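Local structure of proteasome accessory factor B/C (PafBC) (Paenarthrobacter aurescens, 6SJ9) at residues Leu8-Asn17 with Ile463-Arg474; Leu53-Met64 with Ser76-Asp84. The protein probably acts as a transcriptional regulator of the bacterial DNA damage response, joining winged helix-turn-helix and WYL domains in one chain. One frame throughout, in Å; residues are numbered along the deposited sequence.

Contact 1 of 2, residues Leu8-Asn17 with Ile463-Arg474; sequences LLNLLLALLN and IKLTGAAGEAAR. With K (potassium ion), chain C.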
loop_
_atom_site.group_PDB
_atom_site.type_symbol
_atom_site.label_atom_id
_atom_site.label_comp_id
_atom_site.label_asym_id
_atom_site.label_seq_id
_atom_site.Cartn_x
_atom_site.Cartn_y
_atom_site.Cartn_z
ATOM N N LEU A 8 -9.825 -3.307 26.035
ATOM C CA LEU A 8 -10.726 -2.434 25.295
ATOM C C LEU A 8 -11.252 -3.120 24.048
ATOM O O LEU A 8 -12.452 -3.056 23.767
ATOM C CB LEU A 8 -10.033 -1.127 24.921
ATOM C CG LEU A 8 -9.842 -0.178 26.100
ATOM C CD1 LEU A 8 -9.272 1.147 25.640
ATOM C CD2 LEU A 8 -11.119 0.037 26.895
ATOM N N LEU A 9 -10.371 -3.804 23.300
ATOM C CA LEU A 9 -10.809 -4.475 22.077
ATOM C C LEU A 9 -11.846 -5.547 22.376
ATOM O O LEU A 9 -12.923 -5.567 21.764
ATOM C CB LEU A 9 -9.602 -5.064 21.324
ATOM C CG LEU A 9 -8.642 -4.002 20.794
ATOM C CD1 LEU A 9 -7.236 -4.492 20.346
ATOM C CD2 LEU A 9 -9.308 -3.239 19.619
ATOM N N ASN A 10 -11.574 -6.386 23.382
ATOM C CA ASN A 10 -12.507 -7.441 23.786
ATOM C C ASN A 10 -13.823 -6.858 24.308
ATOM O O ASN A 10 -14.905 -7.389 24.022
ATOM C CB ASN A 10 -11.848 -8.313 24.875
ATOM C CG ASN A 10 -10.673 -9.162 24.345
ATOM O OD1 ASN A 10 -10.669 -9.609 23.199
ATOM N ND2 ASN A 10 -9.650 -9.327 25.176
ATOM N N LEU A 11 -13.751 -5.770 25.097
ATOM C CA LEU A 11 -14.981 -5.148 25.585
ATOM C C LEU A 11 -15.803 -4.656 24.407
ATOM O O LEU A 11 -17.001 -4.923 24.317
ATOM C CB LEU A 11 -14.665 -4.006 26.572
ATOM C CG LEU A 11 -15.838 -3.162 27.102
ATOM C CD1 LEU A 11 -16.850 -4.054 27.806
ATOM C CD2 LEU A 11 -15.374 -2.077 28.053
ATOM N N LEU A 12 -15.150 -3.980 23.460
ATOM C CA LEU A 12 -15.867 -3.439 22.313
ATOM C C LEU A 12 -16.557 -4.554 21.524
ATOM O O LEU A 12 -17.722 -4.425 21.136
ATOM C CB LEU A 12 -14.900 -2.638 21.430
ATOM C CG LEU A 12 -15.343 -2.256 20.014
ATOM C CD1 LEU A 12 -16.572 -1.366 20.044
ATOM C CD2 LEU A 12 -14.177 -1.559 19.221
ATOM N N LEU A 13 -15.878 -5.676 21.326
ATOM C CA LEU A 13 -16.497 -6.752 20.543
ATOM C C LEU A 13 -17.651 -7.405 21.291
ATOM O O LEU A 13 -18.687 -7.683 20.697
ATOM C CB LEU A 13 -15.462 -7.807 20.167
ATOM C CG LEU A 13 -14.463 -7.194 19.198
ATOM C CD1 LEU A 13 -13.337 -8.137 18.953
ATOM C CD2 LEU A 13 -15.188 -6.856 17.900
ATOM N N ALA A 14 -17.511 -7.597 22.602
ATOM C CA ALA A 14 -18.580 -8.209 23.389
ATOM C C ALA A 14 -19.849 -7.370 23.358
ATOM O O ALA A 14 -20.967 -7.903 23.294
ATOM C CB ALA A 14 -18.109 -8.391 24.840
ATOM N N LEU A 15 -19.699 -6.047 23.434
ATOM C CA LEU A 15 -20.879 -5.201 23.422
ATOM C C LEU A 15 -21.469 -5.074 22.034
ATOM O O LEU A 15 -22.697 -4.945 21.897
ATOM C CB LEU A 15 -20.506 -3.820 23.964
ATOM C CG LEU A 15 -19.931 -3.799 25.373
ATOM C CD1 LEU A 15 -19.605 -2.377 25.753
ATOM C CD2 LEU A 15 -20.935 -4.418 26.334
ATOM N N LEU A 16 -20.624 -5.176 21.006
ATOM C CA LEU A 16 -21.095 -5.130 19.628
ATOM C C LEU A 16 -21.879 -6.388 19.302
ATOM O O LEU A 16 -22.907 -6.333 18.610
ATOM C CB LEU A 16 -19.891 -4.961 18.694
ATOM C CG LEU A 16 -19.848 -3.891 17.613
ATOM C CD1 LEU A 16 -20.474 -2.565 17.994
ATOM C CD2 LEU A 16 -18.417 -3.664 17.135
ATOM N N ASN A 17 -21.409 -7.536 19.799
ATOM C CA ASN A 17 -22.036 -8.801 19.432
ATOM C C ASN A 17 -23.464 -8.892 19.940
ATOM O O ASN A 17 -24.362 -9.302 19.199
ATOM C CB ASN A 17 -21.184 -9.965 19.910
ATOM C CG ASN A 17 -19.962 -10.109 19.065
ATOM O OD1 ASN A 17 -19.993 -9.763 17.884
ATOM N ND2 ASN A 17 -18.866 -10.563 19.652
ATOM N N ILE A 463 -8.549 0.434 17.206
ATOM C CA ILE A 463 -9.808 0.290 17.924
ATOM C C ILE A 463 -10.972 0.683 17.010
ATOM O O ILE A 463 -11.975 -0.026 16.916
ATOM C CB ILE A 463 -9.758 1.138 19.214
ATOM C CG1 ILE A 463 -8.642 0.599 20.104
ATOM C CG2 ILE A 463 -11.064 1.103 20.017
ATOM C CD1 ILE A 463 -8.380 1.427 21.378
ATOM N N LYS A 464 -10.859 1.822 16.318
ATOM C CA LYS A 464 -11.954 2.262 15.453
ATOM C C LYS A 464 -12.224 1.269 14.326
ATOM O O LYS A 464 -13.376 0.902 14.073
ATOM C CB LYS A 464 -11.652 3.638 14.880
ATOM C CG LYS A 464 -11.551 4.707 15.934
ATOM C CD LYS A 464 -11.147 6.048 15.312
ATOM C CE LYS A 464 -11.180 7.188 16.355
ATOM N NZ LYS A 464 -10.914 8.445 15.620
ATOM N N LEU A 465 -11.172 0.763 13.682
ATOM C CA LEU A 465 -11.395 -0.198 12.606
ATOM C C LEU A 465 -11.904 -1.528 13.144
ATOM O O LEU A 465 -12.589 -2.255 12.414
ATOM C CB LEU A 465 -10.128 -0.426 11.793
ATOM C CG LEU A 465 -9.883 0.501 10.601
ATOM C CD1 LEU A 465 -10.764 0.069 9.466
ATOM C CD2 LEU A 465 -10.255 1.903 10.987
ATOM N N THR A 466 -11.561 -1.867 14.400
ATOM C CA THR A 466 -12.107 -3.068 15.026
ATOM C C THR A 466 -13.630 -2.984 15.117
ATOM O O THR A 466 -14.331 -3.968 14.865
ATOM C CB THR A 466 -11.515 -3.254 16.427
ATOM O OG1 THR A 466 -10.106 -3.507 16.342
ATOM C CG2 THR A 466 -12.178 -4.429 17.188
ATOM N N GLY A 467 -14.155 -1.812 15.460
ATOM C CA GLY A 467 -15.592 -1.634 15.498
ATOM C C GLY A 467 -16.212 -1.764 14.124
ATOM O O GLY A 467 -17.355 -2.198 13.999
ATOM N N ALA A 468 -15.448 -1.443 13.073
ATOM C CA ALA A 468 -15.976 -1.551 11.730
ATOM C C ALA A 468 -15.888 -2.966 11.194
ATOM O O ALA A 468 -16.691 -3.341 10.343
ATOM C CB ALA A 468 -15.234 -0.562 10.827
ATOM N N ALA A 469 -15.000 -3.783 11.726
ATOM C CA ALA A 469 -14.948 -5.159 11.292
ATOM C C ALA A 469 -15.888 -6.051 12.075
ATOM O O ALA A 469 -16.222 -7.129 11.589
ATOM C CB ALA A 469 -13.536 -5.730 11.397
ATOM N N GLY A 470 -16.289 -5.645 13.279
ATOM C CA GLY A 470 -17.005 -6.552 14.176
ATOM C C GLY A 470 -16.183 -7.784 14.551
ATOM O O GLY A 470 -14.947 -7.782 14.554
ATOM N N GLU A 471 -16.887 -8.893 14.794
ATOM C CA GLU A 471 -16.228 -10.102 15.307
ATOM C C GLU A 471 -15.118 -10.603 14.378
ATOM O O GLU A 471 -14.179 -11.244 14.853
ATOM C CB GLU A 471 -17.301 -11.191 15.541
ATOM C CG GLU A 471 -16.856 -12.523 16.202
ATOM C CD GLU A 471 -16.193 -12.405 17.578
ATOM O OE1 GLU A 471 -16.353 -11.383 18.284
ATOM O OE2 GLU A 471 -15.491 -13.372 17.944
ATOM N N ALA A 472 -15.178 -10.288 13.080
ATOM C CA ALA A 472 -14.093 -10.606 12.159
ATOM C C ALA A 472 -12.766 -9.965 12.580
ATOM O O ALA A 472 -11.703 -10.432 12.166
ATOM C CB ALA A 472 -14.456 -10.141 10.752
ATOM N N ALA A 473 -12.806 -8.915 13.401
ATOM C CA ALA A 473 -11.580 -8.305 13.900
ATOM C C ALA A 473 -10.764 -9.278 14.737
ATOM O O ALA A 473 -9.546 -9.124 14.857
ATOM C CB ALA A 473 -11.908 -7.074 14.751
ATOM N N ARG A 474 -11.415 -10.225 15.402
ATOM C CA ARG A 474 -10.669 -11.080 16.327
ATOM C C ARG A 474 -9.609 -11.880 15.587
ATOM O O ARG A 474 -8.460 -11.961 16.029
ATOM C CB ARG A 474 -11.611 -11.995 17.112
ATOM C CG ARG A 474 -10.960 -12.428 18.442
ATOM C CD ARG A 474 -11.892 -13.268 19.329
ATOM N NE ARG A 474 -13.210 -12.665 19.507
ATOM C CZ ARG A 474 -13.522 -11.792 20.464
ATOM N NH1 ARG A 474 -12.615 -11.407 21.355
ATOM N NH2 ARG A 474 -14.753 -11.302 20.528
HETATM K K K C . -24.941 -4.798 19.128
HETATM O O HOH W 1 -14.859 -9.987 23.313
HETATM O O HOH W 2 -19.682 -8.386 15.551
#
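L13 overlaps the end of the opposite helix with one methyl and the R474 side chain with the other. Its first torsion (chi1 -67°) turns CG toward 463-474, and the fork there sends CD2 to within 3.5 Å of G470 O, beside the methyl of T466, and CD1 over one face of the R474 guanidinium. R474 slides past in the opposite direction, bringing NH2 within 3.6 Å of L13 CB.

The guanidinium is fixed in rotation by E471, which it grips side-on. R474 NE reaches E471 OE2 at 2.9 Å, and R474 NH2 uses the syn lone pair of E471 OE1 at 2.8 Å. That same OE1 takes a second donor from across the contact: N17 ND2 stands 3.0 Å away, above the carboxylate plane, in a fairly straight bond of 162°. Asparagine suits this place because its amide offers both this donor and an acceptor, OD1, for a water that in turn accepts from E471 N. A second water links N10 O to R474 NH2.

Farther from the charged group the packing is apolar. L9 CD2 lies 3.9 Å from I463 CG1, and L12 CD2 approaches I463 CG2. L9 CD2 also passes T466 OG1, which is held by T462 O. L16 CD2 rests 3.6 Å from G467 O, where no side chain intervenes. A type II' turn from A469 to A472 ends the helix, with G470 at a positive phi that glycine accepts readily.

This is near-parallel helix packing, the N-to-C directions 26° apart, joining the N-terminal helix, whose L16 O binds the potassium ion, to one far along the chain. T466 and, on helix 472-476, A473 also touch L434 of helix 427-441; L11 leans on helix 39-55, A14 on helix 24-31, and L15 bonds through its backbone to I81 near strand 78-80.

Contact 2 of 2, residues Leu53-Met64 with Ser76-Asp84; sequences LKQFGFEIETLM and SARYRIGKD. With K (potassium ion), chain C.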
loop_
_atom_site.group_PDB
_atom_site.type_symbol
_atom_site.label_atom_id
_atom_site.label_comp_id
_atom_site.label_asym_id
_atom_site.label_seq_id
_atom_site.Cartn_x
_atom_site.Cartn_y
_atom_site.Cartn_z
ATOM N N LEU A 53 -13.710 4.030 25.908
ATOM C CA LEU A 53 -14.327 3.683 24.626
ATOM C C LEU A 53 -15.096 4.863 24.025
ATOM O O LEU A 53 -15.059 5.075 22.808
ATOM C CB LEU A 53 -15.262 2.480 24.800
ATOM C CG LEU A 53 -14.559 1.135 24.800
ATOM C CD1 LEU A 53 -15.561 0.014 24.803
ATOM C CD2 LEU A 53 -13.641 1.053 23.572
ATOM N N LYS A 54 -15.791 5.652 24.857
ATOM C CA LYS A 54 -16.529 6.802 24.328
ATOM C C LYS A 54 -15.600 7.781 23.619
ATOM O O LYS A 54 -15.948 8.322 22.557
ATOM C CB LYS A 54 -17.339 7.470 25.446
ATOM C CG LYS A 54 -18.299 8.552 24.928
ATOM C CD LYS A 54 -19.121 9.228 26.032
ATOM C CE LYS A 54 -20.356 8.375 26.336
ATOM N NZ LYS A 54 -21.566 9.213 26.626
ATOM N N GLN A 55 -14.381 7.968 24.146
ATOM C CA GLN A 55 -13.410 8.864 23.519
ATOM C C GLN A 55 -12.893 8.313 22.190
ATOM O O GLN A 55 -12.434 9.088 21.335
ATOM C CB GLN A 55 -12.226 9.103 24.466
ATOM C CG GLN A 55 -12.367 10.262 25.448
ATOM C CD GLN A 55 -11.931 11.610 24.855
ATOM O OE1 GLN A 55 -11.215 11.672 23.843
ATOM N NE2 GLN A 55 -12.361 12.696 25.490
ATOM N N PHE A 56 -12.975 7.003 21.971
ATOM C CA PHE A 56 -12.684 6.503 20.640
ATOM C C PHE A 56 -13.888 6.532 19.727
ATOM O O PHE A 56 -13.804 5.979 18.624
ATOM C CB PHE A 56 -12.105 5.080 20.689
ATOM C CG PHE A 56 -10.802 5.006 21.388
ATOM C CD1 PHE A 56 -9.671 5.584 20.810
ATOM C CD2 PHE A 56 -10.689 4.377 22.606
ATOM C CE1 PHE A 56 -8.431 5.541 21.472
ATOM C CE2 PHE A 56 -9.469 4.309 23.262
ATOM C CZ PHE A 56 -8.329 4.888 22.700
ATOM N N GLY A 57 -15.009 7.133 20.168
ATOM C CA GLY A 57 -16.190 7.300 19.332
ATOM C C GLY A 57 -17.266 6.230 19.452
ATOM O O GLY A 57 -18.111 6.125 18.551
ATOM N N PHE A 58 -17.230 5.404 20.503
ATOM C CA PHE A 58 -18.190 4.329 20.736
ATOM C C PHE A 58 -19.057 4.666 21.943
ATOM O O PHE A 58 -18.546 4.829 23.054
ATOM C CB PHE A 58 -17.497 2.989 20.956
ATOM C CG PHE A 58 -16.672 2.562 19.789
ATOM C CD1 PHE A 58 -17.281 2.109 18.640
ATOM C CD2 PHE A 58 -15.277 2.617 19.841
ATOM C CE1 PHE A 58 -16.517 1.759 17.525
ATOM C CE2 PHE A 58 -14.510 2.243 18.738
ATOM C CZ PHE A 58 -15.129 1.821 17.587
ATOM N N GLU A 59 -20.354 4.802 21.731
ATOM C CA GLU A 59 -21.265 5.109 22.828
ATOM C C GLU A 59 -21.923 3.822 23.320
ATOM O O GLU A 59 -22.645 3.142 22.578
ATOM C CB GLU A 59 -22.318 6.152 22.448
ATOM C CG GLU A 59 -23.000 6.014 21.073
ATOM C CD GLU A 59 -24.046 7.140 20.811
ATOM O OE1 GLU A 59 -24.656 7.627 21.802
ATOM O OE2 GLU A 59 -24.253 7.537 19.632
ATOM N N ILE A 60 -21.597 3.465 24.555
ATOM C CA ILE A 60 -22.165 2.308 25.222
ATOM C C ILE A 60 -23.563 2.659 25.713
ATOM O O ILE A 60 -23.729 3.539 26.560
ATOM C CB ILE A 60 -21.267 1.871 26.381
ATOM C CG1 ILE A 60 -19.873 1.543 25.837
ATOM C CG2 ILE A 60 -21.937 0.717 27.171
ATOM C CD1 ILE A 60 -18.894 1.233 26.897
ATOM N N GLU A 61 -24.570 1.974 25.199
ATOM C CA GLU A 61 -25.919 2.197 25.681
ATOM C C GLU A 61 -26.188 1.283 26.866
ATOM O O GLU A 61 -25.753 0.123 26.914
ATOM C CB GLU A 61 -26.986 2.042 24.595
ATOM C CG GLU A 61 -27.319 0.680 24.101
ATOM C CD GLU A 61 -28.625 0.677 23.280
ATOM O OE1 GLU A 61 -29.622 1.312 23.694
ATOM O OE2 GLU A 61 -28.655 0.031 22.217
ATOM N N THR A 62 -26.872 1.842 27.845
ATOM C CA THR A 62 -27.301 1.141 29.039
ATOM C C THR A 62 -28.800 0.926 28.932
ATOM O O THR A 62 -29.546 1.870 28.664
ATOM C CB THR A 62 -26.963 1.924 30.301
ATOM O OG1 THR A 62 -25.550 2.122 30.362
ATOM C CG2 THR A 62 -27.439 1.155 31.536
ATOM N N LEU A 63 -29.222 -0.324 29.087
ATOM C CA LEU A 63 -30.630 -0.699 29.093
ATOM C C LEU A 63 -30.892 -1.273 30.472
ATOM O O LEU A 63 -30.195 -2.203 30.892
ATOM C CB LEU A 63 -30.902 -1.786 28.048
ATOM C CG LEU A 63 -30.385 -1.647 26.610
ATOM C CD1 LEU A 63 -30.698 -2.907 25.813
ATOM C CD2 LEU A 63 -30.890 -0.405 25.893
HETATM N N MSE A 64 -31.860 -0.706 31.191
HETATM C CA MSE A 64 -32.147 -1.212 32.537
HETATM C C MSE A 64 -33.591 -1.021 32.991
HETATM O O MSE A 64 -34.311 -0.180 32.451
HETATM C CB MSE A 64 -31.206 -0.557 33.557
HETATM C CG MSE A 64 -31.610 0.846 33.990
HETATM SE SE MSE A 64 -30.451 1.581 35.391
HETATM C CE MSE A 64 -31.653 2.942 36.124
ATOM N N SER A 76 -28.635 -4.393 37.763
ATOM C CA SER A 76 -29.740 -4.763 36.893
ATOM C C SER A 76 -29.546 -4.274 35.461
ATOM O O SER A 76 -30.394 -4.550 34.607
ATOM C CB SER A 76 -31.059 -4.217 37.459
ATOM O OG SER A 76 -31.057 -2.798 37.513
ATOM N N ALA A 77 -28.451 -3.578 35.173
ATOM C CA ALA A 77 -28.267 -2.944 33.877
ATOM C C ALA A 77 -27.620 -3.893 32.875
ATOM O O ALA A 77 -26.818 -4.763 33.229
ATOM C CB ALA A 77 -27.415 -1.683 34.009
ATOM N N ARG A 78 -28.015 -3.725 31.614
ATOM C CA ARG A 78 -27.449 -4.423 30.466
ATOM C C ARG A 78 -26.845 -3.389 29.505
ATOM O O ARG A 78 -27.358 -2.271 29.382
ATOM C CB ARG A 78 -28.503 -5.311 29.808
ATOM C CG ARG A 78 -29.216 -6.175 30.857
ATOM C CD ARG A 78 -30.541 -6.728 30.383
ATOM N NE ARG A 78 -30.340 -7.700 29.308
ATOM C CZ ARG A 78 -30.222 -9.017 29.491
ATOM N NH1 ARG A 78 -30.284 -9.541 30.714
ATOM N NH2 ARG A 78 -30.035 -9.810 28.441
ATOM N N TYR A 79 -25.726 -3.738 28.869
ATOM C CA TYR A 79 -24.965 -2.805 28.038
ATOM C C TYR A 79 -24.772 -3.330 26.621
ATOM O O TYR A 79 -24.643 -4.538 26.414
ATOM C CB TYR A 79 -23.583 -2.529 28.625
ATOM C CG TYR A 79 -23.575 -2.034 30.042
ATOM C CD1 TYR A 79 -23.728 -0.680 30.329
ATOM C CD2 TYR A 79 -23.414 -2.918 31.105
ATOM C CE1 TYR A 79 -23.699 -0.221 31.628
ATOM C CE2 TYR A 79 -23.405 -2.455 32.431
ATOM C CZ TYR A 79 -23.540 -1.106 32.678
ATOM O OH TYR A 79 -23.533 -0.632 33.987
ATOM N N ARG A 80 -24.757 -2.420 25.647
ATOM C CA ARG A 80 -24.494 -2.830 24.270
ATOM C C ARG A 80 -24.022 -1.640 23.453
ATOM O O ARG A 80 -24.207 -0.479 23.828
ATOM C CB ARG A 80 -25.713 -3.457 23.599
ATOM C CG ARG A 80 -26.695 -2.488 23.075
ATOM C CD ARG A 80 -27.896 -3.210 22.468
ATOM N NE ARG A 80 -28.936 -2.244 22.104
ATOM C CZ ARG A 80 -30.087 -2.549 21.508
ATOM N NH1 ARG A 80 -30.368 -3.814 21.198
ATOM N NH2 ARG A 80 -30.959 -1.581 21.233
ATOM N N ILE A 81 -23.379 -1.957 22.350
ATOM C CA ILE A 81 -22.913 -0.987 21.379
ATOM C C ILE A 81 -23.482 -1.362 20.013
ATOM O O ILE A 81 -23.557 -2.547 19.666
ATOM C CB ILE A 81 -21.360 -0.968 21.312
ATOM C CG1 ILE A 81 -20.731 -0.520 22.626
ATOM C CG2 ILE A 81 -20.899 -0.040 20.201
ATOM C CD1 ILE A 81 -19.198 -0.570 22.605
ATOM N N GLY A 82 -23.855 -0.351 19.232
ATOM C CA GLY A 82 -24.362 -0.573 17.902
ATOM C C GLY A 82 -25.808 -0.979 17.838
ATOM O O GLY A 82 -26.278 -1.344 16.758
ATOM N N LYS A 83 -26.509 -0.987 18.967
ATOM C CA LYS A 83 -27.938 -1.282 19.022
ATOM C C LYS A 83 -28.153 -2.681 18.458
ATOM O O LYS A 83 -27.546 -3.624 18.991
ATOM C CB LYS A 83 -28.721 -0.145 18.361
ATOM C CG LYS A 83 -28.526 1.222 19.068
ATOM C CD LYS A 83 -29.261 2.366 18.371
ATOM C CE LYS A 83 -30.764 2.253 18.647
ATOM N NZ LYS A 83 -31.607 3.067 17.723
ATOM N N ASP A 84 -28.934 -2.871 17.387
ATOM C CA ASP A 84 -29.177 -4.211 16.847
ATOM C C ASP A 84 -28.053 -4.774 15.966
ATOM O O ASP A 84 -28.007 -5.991 15.768
ATOM C CB ASP A 84 -30.465 -4.193 16.022
ATOM C CG ASP A 84 -31.681 -3.840 16.849
ATOM O OD1 ASP A 84 -31.516 -3.580 18.061
ATOM O OD2 ASP A 84 -32.800 -3.785 16.286
HETATM K K K C . -24.941 -4.798 19.128
#
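I60 wedges between two side chains of the neighbouring strand region, its CG1 3.9 Å from I81 CG1 and, with chi1 at -59°, its other branch CG2 3.9 Å from Y79 CD1; a beta-branched residue suits both. Trimmed to an alanine, this position would probably open a gap beside I81 and leave Y79 CD1 without the methyl that packs on it. I81 CD1 carries the packing on to L53 and F58, and the Y79 ring meets F46 edge-to-face. Strands 61-63 and 78-80 pair antiparallel: E61 with R80 and L63 with R78 are hydrogen-bonded pairs, L63 N reaching R78 O at 2.7 Å in an almost straight line. With strand 22-23 on the far side of 78-80, this hairpin is consistent with the wing of a winged helix-turn-helix domain; beyond it, I81 O and K83 O bind the potassium ion. The face bearing E61, L63 and R80 is more polar and partly exposed. R80 runs beside E61, though their modelled spacing is doubtful. L63 CD1 lies over one face of the R80 guanidinium and K83 CA over the other, while R80 NH1 forms a salt bridge with D84 OD1. The loose end is at selenomethionine M64 and S76, both exposed and poorly ordered.

In the fold
From the N terminus the chain first runs through helix 2-17, which supplies the first half of contact 1. It then passes helices 24-31 and 39-55 before strands 61-63 and 78-80 close contact 2 around a short, partly unmodelled connection. Only after more than 370 further residues, spanning the first WYL and WCX domains, do helices 457-469 and 472-476 complete contact 1, so contact 2 is nested within its loop. Contact 1 thus ties the N-terminal helix to the helical region around the end of the PafC helix-turn-helix range, and contact 2 ties the hairpin to helix 39-55. The two meet where I81 packs on L16 and F56 on I463, and share one potassium ion, whose site T18 and S85 complete.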